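Local coordinates for chitinase (Thermococcus chitonophagus, PDB 5XSW), which probably hydrolyses internal glycosidic linkages of chitin, and here carries bound glycan in its helical part, at residues 59-63 / 64-68; 6-10 / 11-15; 266-269 / 270-274; 412-415 / 416-420. All coordinates share one frame; numbering follows the deposited sequence.

In the fold
All four interactions are tight local reversals of the chain, but they sit in different parts of it. Interactions 1 and 2 are two-residue hairpin turns at the edge of the N-terminal beta domain, both largely at the surface; their centres are about 19 Å apart and they do not touch each other. Each rests on paired backbone bonds plus a water held by side-chain and carbonyl oxygens. Interactions 3 and 4 belong to the helical domain, with centres about 11 Å apart; interaction 3 is partly buried, interaction 4 lies at the surface. Each turn is closed by one backbone hydrogen bond and packs against a buried phenylalanine, and a salt bridge between D270 and R415 links the two loops.

Interaction 1. Residues 59-63 / 64-68; sequences YNVNG and NLVTI
N60 and T67 stand side by side on one face of a beta hairpin, pointing the same way, with N60 ND2 3.7 Å from T67 CB. The CG of N60 sits between its backbone N and carbonyl carbon (chi1 86°), which brings the amide alongside the threonine and places OD1 near a water. That water hydrogen-bonds to T67 OG1 (2.7 Å) and donates to L65 O (2.8 Å) and, at longer range, to N60 OD1; with more acceptors around it than protons, it probably shares these bonds rather than making all of them fully. On the same face N62 pairs with L65 next to the turn.

The opposite face carries Y59, V61, V66 and I68. V61 and V66 cross obliquely, meeting through their CG2 methyls at 4.2 Å, while the Y59 ring brings CD1 to 4.3 Å from V66 CG1 and the rest of the ring swings off the partner strand. Y59 and V66 both also pack on V46 of strand 45-51.

Between the faces, two antiparallel hydrogen-bonded pairs hold the strands: N60 with T67 and N62 with L65. T67 N reaches N60 O at 2.9 Å, nearly straight at 169°, and N62 N reaches L65 O at 2.8 Å. A type II' turn, N62 to L65, closes the hairpin, with G63 at positive phi. Beyond it, V66 and I68 bond through their backbones to strand 32-41, so the second strand lies between two neighbours. The contact thus has two chemistries: a mostly polar, water-linked face that includes L65, and an apolar face where V66 and I68 are buried.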
loop_
_atom_site.group_PDB
_atom_site.type_symbol
_atom_site.label_atom_id
_atom_site.label_comp_id
_atom_site.label_asym_id
_atom_site.label_seq_id
_atom_site.Cartn_x
_atom_site.Cartn_y
_atom_site.Cartn_z
ATOM N N TYR A 59 14.089 -17.119 23.126
ATOM C CA TYR A 59 13.111 -17.356 24.189
ATOM C C TYR A 59 13.495 -16.588 25.390
ATOM O O TYR A 59 14.651 -16.189 25.539
ATOM C CB TYR A 59 12.979 -18.856 24.523
ATOM C CG TYR A 59 14.187 -19.471 25.203
ATOM C CD1 TYR A 59 14.343 -19.396 26.585
ATOM C CD2 TYR A 59 15.155 -20.158 24.457
ATOM C CE1 TYR A 59 15.470 -19.960 27.220
ATOM C CE2 TYR A 59 16.277 -20.725 25.071
ATOM C CZ TYR A 59 16.424 -20.619 26.452
ATOM O OH TYR A 59 17.517 -21.185 27.071
ATOM N N ASN A 60 12.532 -16.338 26.253
ATOM C CA ASN A 60 12.884 -15.767 27.532
ATOM C C ASN A 60 12.038 -16.429 28.629
ATOM O O ASN A 60 10.994 -17.027 28.341
ATOM C CB ASN A 60 12.721 -14.253 27.527
ATOM C CG ASN A 60 11.331 -13.812 27.847
ATOM O OD1 ASN A 60 10.950 -13.710 29.024
ATOM N ND2 ASN A 60 10.549 -13.514 26.803
ATOM N N VAL A 61 12.522 -16.353 29.865
ATOM C CA VAL A 61 11.879 -17.010 31.009
ATOM C C VAL A 61 11.447 -15.972 32.015
ATOM O O VAL A 61 12.200 -15.094 32.379
ATOM C CB VAL A 61 12.831 -18.024 31.702
ATOM C CG1 VAL A 61 12.139 -18.683 32.935
ATOM C CG2 VAL A 61 13.316 -19.062 30.699
ATOM N N ASN A 62 10.212 -16.047 32.455
ATOM C CA ASN A 62 9.781 -15.154 33.506
ATOM C C ASN A 62 9.027 -15.976 34.556
ATOM O O ASN A 62 7.839 -16.288 34.382
ATOM C CB ASN A 62 8.911 -14.050 32.928
ATOM C CG ASN A 62 8.588 -12.997 33.937
ATOM O OD1 ASN A 62 9.350 -12.782 34.876
ATOM N ND2 ASN A 62 7.446 -12.340 33.766
ATOM N N GLY A 63 9.735 -16.393 35.606
ATOM C CA GLY A 63 9.157 -17.317 36.572
ATOM C C GLY A 63 8.887 -18.662 35.930
ATOM O O GLY A 63 9.783 -19.274 35.370
ATOM N N ASN A 64 7.639 -19.118 35.998
ATOM C CA ASN A 64 7.278 -20.404 35.416
ATOM C C ASN A 64 6.901 -20.285 33.908
ATOM O O ASN A 64 6.660 -21.291 33.249
ATOM C CB ASN A 64 6.121 -21.013 36.208
ATOM C CG ASN A 64 6.520 -21.325 37.691
ATOM O OD1 ASN A 64 7.703 -21.549 38.012
ATOM N ND2 ASN A 64 5.535 -21.320 38.577
ATOM N N LEU A 65 6.894 -19.052 33.398
ATOM C CA LEU A 65 6.409 -18.741 32.021
ATOM C C LEU A 65 7.552 -18.595 31.032
ATOM O O LEU A 65 8.387 -17.704 31.196
ATOM C CB LEU A 65 5.605 -17.454 32.009
ATOM C CG LEU A 65 4.923 -17.167 30.651
ATOM C CD1 LEU A 65 3.947 -18.292 30.363
ATOM C CD2 LEU A 65 4.209 -15.822 30.715
ATOM N N VAL A 66 7.598 -19.472 30.032
ATOM C CA VAL A 66 8.628 -19.404 28.986
ATOM C C VAL A 66 7.953 -18.857 27.691
ATOM O O VAL A 66 6.877 -19.304 27.331
ATOM C CB VAL A 66 9.257 -20.783 28.704
ATOM C CG1 VAL A 66 10.346 -20.692 27.606
ATOM C CG2 VAL A 66 9.911 -21.377 29.997
ATOM N N THR A 67 8.581 -17.897 27.026
ATOM C CA THR A 67 8.015 -17.312 25.782
ATOM C C THR A 67 8.972 -17.547 24.626
ATOM O O THR A 67 10.122 -17.089 24.684
ATOM C CB THR A 67 7.784 -15.826 25.944
ATOM O OG1 THR A 67 6.965 -15.620 27.111
ATOM C CG2 THR A 67 7.079 -15.220 24.623
ATOM N N ILE A 68 8.524 -18.300 23.621
ATOM C CA ILE A 68 9.335 -18.590 22.454
ATOM C C ILE A 68 8.969 -17.601 21.340
ATOM O O ILE A 68 7.793 -17.496 20.982
ATOM C CB ILE A 68 9.122 -19.988 21.934
ATOM C CG1 ILE A 68 9.551 -21.041 22.996
ATOM C CG2 ILE A 68 9.925 -20.185 20.625
ATOM C CD1 ILE A 68 8.993 -22.428 22.627
HETATM O O HOH W 1 8.256 -15.472 29.433
#

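Interaction 2. Residues 6-10 / 11-15; sequences VSETG and DKITV
T14 meets V6 and S7 together, and this doubling makes a classic beta bulge in the hairpin of strands 3-9 and 12-21. Starting at its CB, T14 lies 3.8 Å from S7 OG. The two branches then part: with OG1 beside the backbone N (chi1 -68°), CG2 is left anti to it and packs 3.9 Å from V6 CB, while OG1 turns to a water at 2.8 Å. The same water bonds to S7 OG and donates to K12 O, tying three residues on the face shared by S7, K12 and T14.

In the backbone, T14 N donates to S7 O at 2.9 Å and 169°. At the bulge, T14 O faces two donors; the S7 N bond is weak, and the very short approach of V6 N makes its exact geometry doubtful. A type II' turn from T9 to K12, with G10 at positive phi, ends the hairpin.

On the other face E8 CG lies near I13 CG1, and the carboxylate is held elsewhere, by Y96 OH and by a salt bridge to K90. I13 also bonds through its backbone to I88 of strand 80-89. Next to the turn, T9 N donates to K12 O at 3.0 Å.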
loop_
_atom_site.group_PDB
_atom_site.type_symbol
_atom_site.label_atom_id
_atom_site.label_comp_id
_atom_site.label_asym_id
_atom_site.label_seq_id
_atom_site.Cartn_x
_atom_site.Cartn_y
_atom_site.Cartn_z
ATOM N N VAL A 6 9.930 -36.603 24.383
ATOM C CA VAL A 6 10.760 -37.500 23.575
ATOM C C VAL A 6 11.455 -38.522 24.507
ATOM O O VAL A 6 11.529 -39.727 24.233
ATOM C CB VAL A 6 11.811 -36.742 22.785
ATOM C CG1 VAL A 6 12.846 -37.717 22.216
ATOM C CG2 VAL A 6 11.134 -35.926 21.676
ATOM N N SER A 7 11.933 -38.009 25.626
ATOM C CA SER A 7 12.590 -38.839 26.613
ATOM C C SER A 7 12.677 -38.128 27.945
ATOM O O SER A 7 12.746 -36.895 28.002
ATOM C CB SER A 7 13.993 -39.209 26.117
ATOM O OG SER A 7 14.811 -38.052 26.074
ATOM N N GLU A 8 12.669 -38.918 29.022
ATOM C CA GLU A 8 13.042 -38.416 30.333
ATOM C C GLU A 8 14.175 -39.327 30.820
ATOM O O GLU A 8 13.954 -40.516 31.049
ATOM C CB GLU A 8 11.861 -38.398 31.319
ATOM C CG GLU A 8 12.339 -37.916 32.746
ATOM C CD GLU A 8 11.225 -37.613 33.733
ATOM O OE1 GLU A 8 10.032 -37.776 33.387
ATOM O OE2 GLU A 8 11.544 -37.214 34.882
ATOM N N THR A 9 15.379 -38.766 30.927
ATOM C CA THR A 9 16.605 -39.522 31.181
ATOM C C THR A 9 17.473 -38.773 32.160
ATOM O O THR A 9 17.968 -37.682 31.851
ATOM C CB THR A 9 17.432 -39.732 29.923
ATOM O OG1 THR A 9 16.607 -40.273 28.883
ATOM C CG2 THR A 9 18.600 -40.677 30.223
ATOM N N GLY A 10 17.676 -39.341 33.343
ATOM C CA GLY A 10 18.274 -38.551 34.398
ATOM C C GLY A 10 17.292 -37.473 34.811
ATOM O O GLY A 10 16.084 -37.723 34.906
ATOM N N ASP A 11 17.816 -36.288 35.091
ATOM C CA ASP A 11 16.987 -35.135 35.386
ATOM C C ASP A 11 16.682 -34.314 34.096
ATOM O O ASP A 11 16.158 -33.201 34.165
ATOM C CB ASP A 11 17.665 -34.260 36.446
ATOM C CG ASP A 11 18.966 -33.622 35.953
ATOM O OD1 ASP A 11 19.598 -34.136 34.997
ATOM O OD2 ASP A 11 19.365 -32.592 36.545
ATOM N N LYS A 12 17.007 -34.879 32.937
ATOM C CA LYS A 12 16.783 -34.195 31.654
ATOM C C LYS A 12 15.496 -34.616 30.910
ATOM O O LYS A 12 15.311 -35.777 30.477
ATOM C CB LYS A 12 18.010 -34.393 30.763
ATOM C CG LYS A 12 17.932 -33.710 29.394
ATOM C CD LYS A 12 19.324 -33.657 28.758
ATOM C CE LYS A 12 19.276 -33.634 27.243
ATOM N NZ LYS A 12 20.656 -33.603 26.663
ATOM N N ILE A 13 14.592 -33.645 30.770
ATOM C CA ILE A 13 13.329 -33.837 30.056
ATOM C C ILE A 13 13.422 -33.235 28.657
ATOM O O ILE A 13 13.744 -32.058 28.515
ATOM C CB ILE A 13 12.175 -33.160 30.745
ATOM C CG1 ILE A 13 11.974 -33.738 32.140
ATOM C CG2 ILE A 13 10.895 -33.276 29.909
ATOM C CD1 ILE A 13 11.181 -32.846 33.024
ATOM N N THR A 14 13.162 -34.048 27.647
ATOM C CA THR A 14 13.224 -33.579 26.265
ATOM C C THR A 14 11.834 -33.660 25.601
ATOM O O THR A 14 11.214 -34.735 25.517
ATOM C CB THR A 14 14.265 -34.371 25.462
ATOM O OG1 THR A 14 15.567 -34.049 25.970
ATOM C CG2 THR A 14 14.215 -33.957 23.983
ATOM N N VAL A 15 11.356 -32.500 25.140
ATOM C CA VAL A 15 10.036 -32.377 24.522
ATOM C C VAL A 15 10.164 -31.888 23.051
ATOM O O VAL A 15 10.963 -31.007 22.757
ATOM C CB VAL A 15 9.154 -31.391 25.323
ATOM C CG1 VAL A 15 7.853 -31.072 24.579
ATOM C CG2 VAL A 15 8.847 -31.926 26.706
HETATM O O HOH W 2 16.058 -36.017 27.951
#

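Interaction 3. Residues 266-269 / 270-274; sequences DIFP and DTADH
P269 O accepts the N-H of A272 at 3.1 Å, the bond that closes a type I beta turn from P269 to A272, in the loop between helices 254-263 and 274-278. The bond is fairly straight at the hydrogen (164°), but the donor stands well above the carbonyl plane, 52° out of it, rather than on a lone pair. A272 CB comes within 3.4 Å of P269 O, the same oxygen that its own N-H binds.

Apolar packing backs this up. F268 CD1 lies 4.1 Å from A272 CB, and P269 CD is also near that methyl. I267 CG2 covers one face of the F268 ring, offset to its rim, and the ring packs on I260 and K261 of helix 254-263 and on V295 and V298 of helix 288-311. A272 in turn leans on F257 and Y277, so the turn is anchored between helices while its outer residues are exposed.

P269 and T271 cross at about a right angle, with T271 OG1 held between its own backbone N and carbonyl carbon (chi1 49°) and brought 3.7 Å from P269 CG. D270 starts away from P269, and its OD1 forms a salt bridge with R415 NH2; R415 also bonds to F268 O, which joins this loop to the one at 412-420. K261 NZ hydrogen-bonds to the carbonyl oxygens of D270 and A272. T271 packs against Y479 of the second subunit. Finally, the side chain of D273, at the N-cap of helix 274-278, accepts D276 N through its OD2.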
loop_
_atom_site.group_PDB
_atom_site.type_symbol
_atom_site.label_atom_id
_atom_site.label_comp_id
_atom_site.label_asym_id
_atom_site.label_seq_id
_atom_site.Cartn_x
_atom_site.Cartn_y
_atom_site.Cartn_z
ATOM N N ASP A 266 -8.654 -13.360 3.371
ATOM C CA ASP A 266 -9.999 -13.926 3.532
ATOM C C ASP A 266 -11.075 -12.997 3.037
ATOM O O ASP A 266 -12.164 -13.449 2.729
ATOM C CB ASP A 266 -10.286 -14.271 5.004
ATOM C CG ASP A 266 -9.358 -15.389 5.484
ATOM O OD1 ASP A 266 -9.607 -16.547 5.073
ATOM O OD2 ASP A 266 -8.365 -15.109 6.199
ATOM N N ILE A 267 -10.803 -11.694 3.004
ATOM C CA ILE A 267 -11.843 -10.747 2.548
ATOM C C ILE A 267 -11.717 -10.417 1.018
ATOM O O ILE A 267 -12.714 -10.364 0.314
ATOM C CB ILE A 267 -11.780 -9.422 3.364
ATOM C CG1 ILE A 267 -12.092 -9.713 4.848
ATOM C CG2 ILE A 267 -12.823 -8.392 2.842
ATOM C CD1 ILE A 267 -11.841 -8.483 5.782
ATOM N N PHE A 268 -10.491 -10.241 0.539
ATOM C CA PHE A 268 -10.259 -9.787 -0.847
ATOM C C PHE A 268 -9.732 -10.892 -1.729
ATOM O O PHE A 268 -8.704 -11.471 -1.394
ATOM C CB PHE A 268 -9.241 -8.640 -0.847
ATOM C CG PHE A 268 -9.741 -7.410 -0.190
ATOM C CD1 PHE A 268 -10.598 -6.537 -0.864
ATOM C CD2 PHE A 268 -9.361 -7.108 1.110
ATOM C CE1 PHE A 268 -11.067 -5.376 -0.247
ATOM C CE2 PHE A 268 -9.833 -5.973 1.720
ATOM C CZ PHE A 268 -10.677 -5.095 1.047
ATOM N N PRO A 269 -10.427 -11.176 -2.863
ATOM C CA PRO A 269 -9.802 -12.090 -3.831
ATOM C C PRO A 269 -8.582 -11.430 -4.490
ATOM O O PRO A 269 -8.459 -10.201 -4.477
ATOM C CB PRO A 269 -10.934 -12.355 -4.848
ATOM C CG PRO A 269 -11.774 -11.056 -4.841
ATOM C CD PRO A 269 -11.680 -10.575 -3.354
ATOM N N ASP A 270 -7.699 -12.228 -5.085
ATOM C CA ASP A 270 -6.478 -11.692 -5.684
ATOM C C ASP A 270 -6.772 -10.746 -6.848
ATOM O O ASP A 270 -5.910 -9.941 -7.194
ATOM C CB ASP A 270 -5.577 -12.847 -6.198
ATOM C CG ASP A 270 -4.950 -13.680 -5.041
ATOM O OD1 ASP A 270 -4.836 -13.171 -3.904
ATOM O OD2 ASP A 270 -4.553 -14.838 -5.279
ATOM N N THR A 271 -7.980 -10.856 -7.418
ATOM C CA THR A 271 -8.396 -10.031 -8.567
ATOM C C THR A 271 -8.794 -8.618 -8.167
ATOM O O THR A 271 -8.990 -7.769 -9.015
ATOM C CB THR A 271 -9.593 -10.641 -9.291
ATOM O OG1 THR A 271 -10.613 -10.991 -8.334
ATOM C CG2 THR A 271 -9.177 -11.899 -10.083
ATOM N N ALA A 272 -8.932 -8.348 -6.868
ATOM C CA ALA A 272 -9.541 -7.071 -6.436
ATOM C C ALA A 272 -8.681 -5.906 -6.904
ATOM O O ALA A 272 -7.489 -5.873 -6.645
ATOM C CB ALA A 272 -9.679 -7.014 -4.880
ATOM N N ASP A 273 -9.302 -4.939 -7.539
ATOM C CA ASP A 273 -8.602 -3.819 -8.142
ATOM C C ASP A 273 -9.088 -2.499 -7.530
ATOM O O ASP A 273 -10.296 -2.294 -7.388
ATOM C CB ASP A 273 -8.867 -3.799 -9.677
ATOM C CG ASP A 273 -8.525 -2.468 -10.276
ATOM O OD1 ASP A 273 -7.318 -2.156 -10.321
ATOM O OD2 ASP A 273 -9.435 -1.694 -10.597
ATOM N N HIS A 274 -8.162 -1.601 -7.211
ATOM C CA HIS A 274 -8.492 -0.345 -6.524
ATOM C C HIS A 274 -9.599 0.490 -7.196
ATOM O O HIS A 274 -10.659 0.835 -6.580
ATOM C CB HIS A 274 -7.220 0.504 -6.385
ATOM C CG HIS A 274 -7.493 1.911 -5.940
ATOM N ND1 HIS A 274 -7.728 2.946 -6.830
ATOM C CD2 HIS A 274 -7.622 2.443 -4.708
ATOM C CE1 HIS A 274 -7.991 4.053 -6.156
ATOM N NE2 HIS A 274 -7.880 3.788 -4.865
#

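Interaction 4. Residues 412-415 / 416-420; sequences KFFR and PGAIS
The F414 ring has I419 CD1 directly over one face, 4.1 Å from the ring centroid and only 6° off its normal: a CH-pi contact across a type II beta turn that runs from R415 to A418. A418 CB approaches the same ring obliquely, 4.3 Å from F414 CD1. Around it, W464 meets F414 edge-to-face, and the W198 ring meets it with the planes about 20° apart. The buried phenylalanine is therefore packed by A418 and I419 from its own loop and by W198 and W464 from elsewhere in the helical domain.

The turn lies in the loop between helix 399-412 and helix 421-439. P416 and G417 occupy its two central positions, the usual pairing for type II, with G417 at positive phi. R415 O takes the N-H of A418 at 3.2 Å, the donor tilted 26° from the carbonyl plane. It also accepts a water at 2.7 Å, and that water takes the N-H of I419 at 2.9 Å, extending the bond network one residue past the turn.

R415 runs with CG anti to its backbone N (chi1 180°), CB and CG both lying close to P416, and then bends at chi3 so that the guanidinium leaves the turn. There its NE is held by P265 O, while the far end of the group is anchored in the 266-274 loop. The F414 backbone bonds to I267 of that same loop. At the far end, S420 N donates to E423 OE2 while S420 OG caps a backbone N of the next helix.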
loop_
_atom_site.group_PDB
_atom_site.type_symbol
_atom_site.label_atom_id
_atom_site.label_comp_id
_atom_site.label_asym_id
_atom_site.label_seq_id
_atom_site.Cartn_x
_atom_site.Cartn_y
_atom_site.Cartn_z
ATOM N N LYS A 412 -17.301 -9.626 -5.354
ATOM C CA LYS A 412 -16.197 -8.772 -4.912
ATOM C C LYS A 412 -15.506 -9.161 -3.590
ATOM O O LYS A 412 -14.384 -8.715 -3.342
ATOM C CB LYS A 412 -16.698 -7.331 -4.788
ATOM C CG LYS A 412 -17.408 -6.871 -6.119
ATOM C CD LYS A 412 -16.387 -6.780 -7.274
ATOM C CE LYS A 412 -17.111 -6.316 -8.615
ATOM N NZ LYS A 412 -16.062 -6.214 -9.689
ATOM N N PHE A 413 -16.180 -9.941 -2.749
ATOM C CA PHE A 413 -15.589 -10.365 -1.484
ATOM C C PHE A 413 -15.519 -11.889 -1.309
ATOM O O PHE A 413 -16.180 -12.638 -2.023
ATOM C CB PHE A 413 -16.356 -9.696 -0.321
ATOM C CG PHE A 413 -16.290 -8.174 -0.389
ATOM C CD1 PHE A 413 -15.078 -7.507 -0.181
ATOM C CD2 PHE A 413 -17.401 -7.447 -0.678
ATOM C CE1 PHE A 413 -14.991 -6.126 -0.247
ATOM C CE2 PHE A 413 -17.354 -6.050 -0.738
ATOM C CZ PHE A 413 -16.153 -5.370 -0.560
ATOM N N PHE A 414 -14.671 -12.315 -0.372
ATOM C CA PHE A 414 -14.365 -13.738 -0.130
ATOM C C PHE A 414 -13.560 -14.283 -1.276
ATOM O O PHE A 414 -13.493 -13.711 -2.377
ATOM C CB PHE A 414 -15.619 -14.602 0.082
ATOM C CG PHE A 414 -16.481 -14.152 1.224
ATOM C CD1 PHE A 414 -16.143 -14.467 2.520
ATOM C CD2 PHE A 414 -17.654 -13.445 0.986
ATOM C CE1 PHE A 414 -16.959 -14.052 3.605
ATOM C CE2 PHE A 414 -18.471 -13.023 2.030
ATOM C CZ PHE A 414 -18.124 -13.327 3.352
ATOM N N ARG A 415 -12.946 -15.403 -0.986
ATOM C CA ARG A 415 -12.010 -16.106 -1.857
ATOM C C ARG A 415 -12.686 -17.442 -2.165
ATOM O O ARG A 415 -13.481 -17.930 -1.363
ATOM C CB ARG A 415 -10.663 -16.210 -1.093
ATOM C CG ARG A 415 -9.491 -16.871 -1.681
ATOM C CD ARG A 415 -8.260 -16.641 -0.788
ATOM N NE ARG A 415 -7.823 -15.244 -0.885
ATOM C CZ ARG A 415 -6.763 -14.825 -1.559
ATOM N NH1 ARG A 415 -5.970 -15.698 -2.186
ATOM N NH2 ARG A 415 -6.499 -13.521 -1.605
ATOM N N PRO A 416 -12.424 -18.029 -3.341
ATOM C CA PRO A 416 -12.975 -19.354 -3.615
ATOM C C PRO A 416 -12.622 -20.359 -2.528
ATOM O O PRO A 416 -11.455 -20.449 -2.149
ATOM C CB PRO A 416 -12.301 -19.748 -4.938
ATOM C CG PRO A 416 -11.997 -18.452 -5.591
ATOM C CD PRO A 416 -11.614 -17.533 -4.467
ATOM N N GLY A 417 -13.608 -21.116 -2.067
ATOM C CA GLY A 417 -13.367 -22.118 -1.051
ATOM C C GLY A 417 -13.905 -21.688 0.292
ATOM O O GLY A 417 -13.937 -22.474 1.240
ATOM N N ALA A 418 -14.302 -20.425 0.411
ATOM C CA ALA A 418 -14.801 -19.973 1.696
ATOM C C ALA A 418 -16.245 -20.381 1.851
ATOM O O ALA A 418 -16.661 -20.818 2.909
ATOM C CB ALA A 418 -14.654 -18.447 1.852
ATOM N N ILE A 419 -17.033 -20.158 0.809
ATOM C CA ILE A 419 -18.441 -20.500 0.829
ATOM C C ILE A 419 -18.720 -21.239 -0.491
ATOM O O ILE A 419 -18.510 -20.672 -1.569
ATOM C CB ILE A 419 -19.345 -19.252 0.935
ATOM C CG1 ILE A 419 -18.910 -18.339 2.098
ATOM C CG2 ILE A 419 -20.841 -19.669 1.038
ATOM C CD1 ILE A 419 -19.736 -17.048 2.226
ATOM N N SER A 420 -19.146 -22.504 -0.425
ATOM C CA SER A 420 -19.388 -23.267 -1.666
ATOM C C SER A 420 -20.616 -22.764 -2.387
ATOM O O SER A 420 -21.437 -22.050 -1.793
ATOM C CB SER A 420 -19.563 -24.753 -1.369
ATOM O OG SER A 420 -20.758 -24.963 -0.636
HETATM O O HOH W 3 -16.104 -18.564 -1.405
#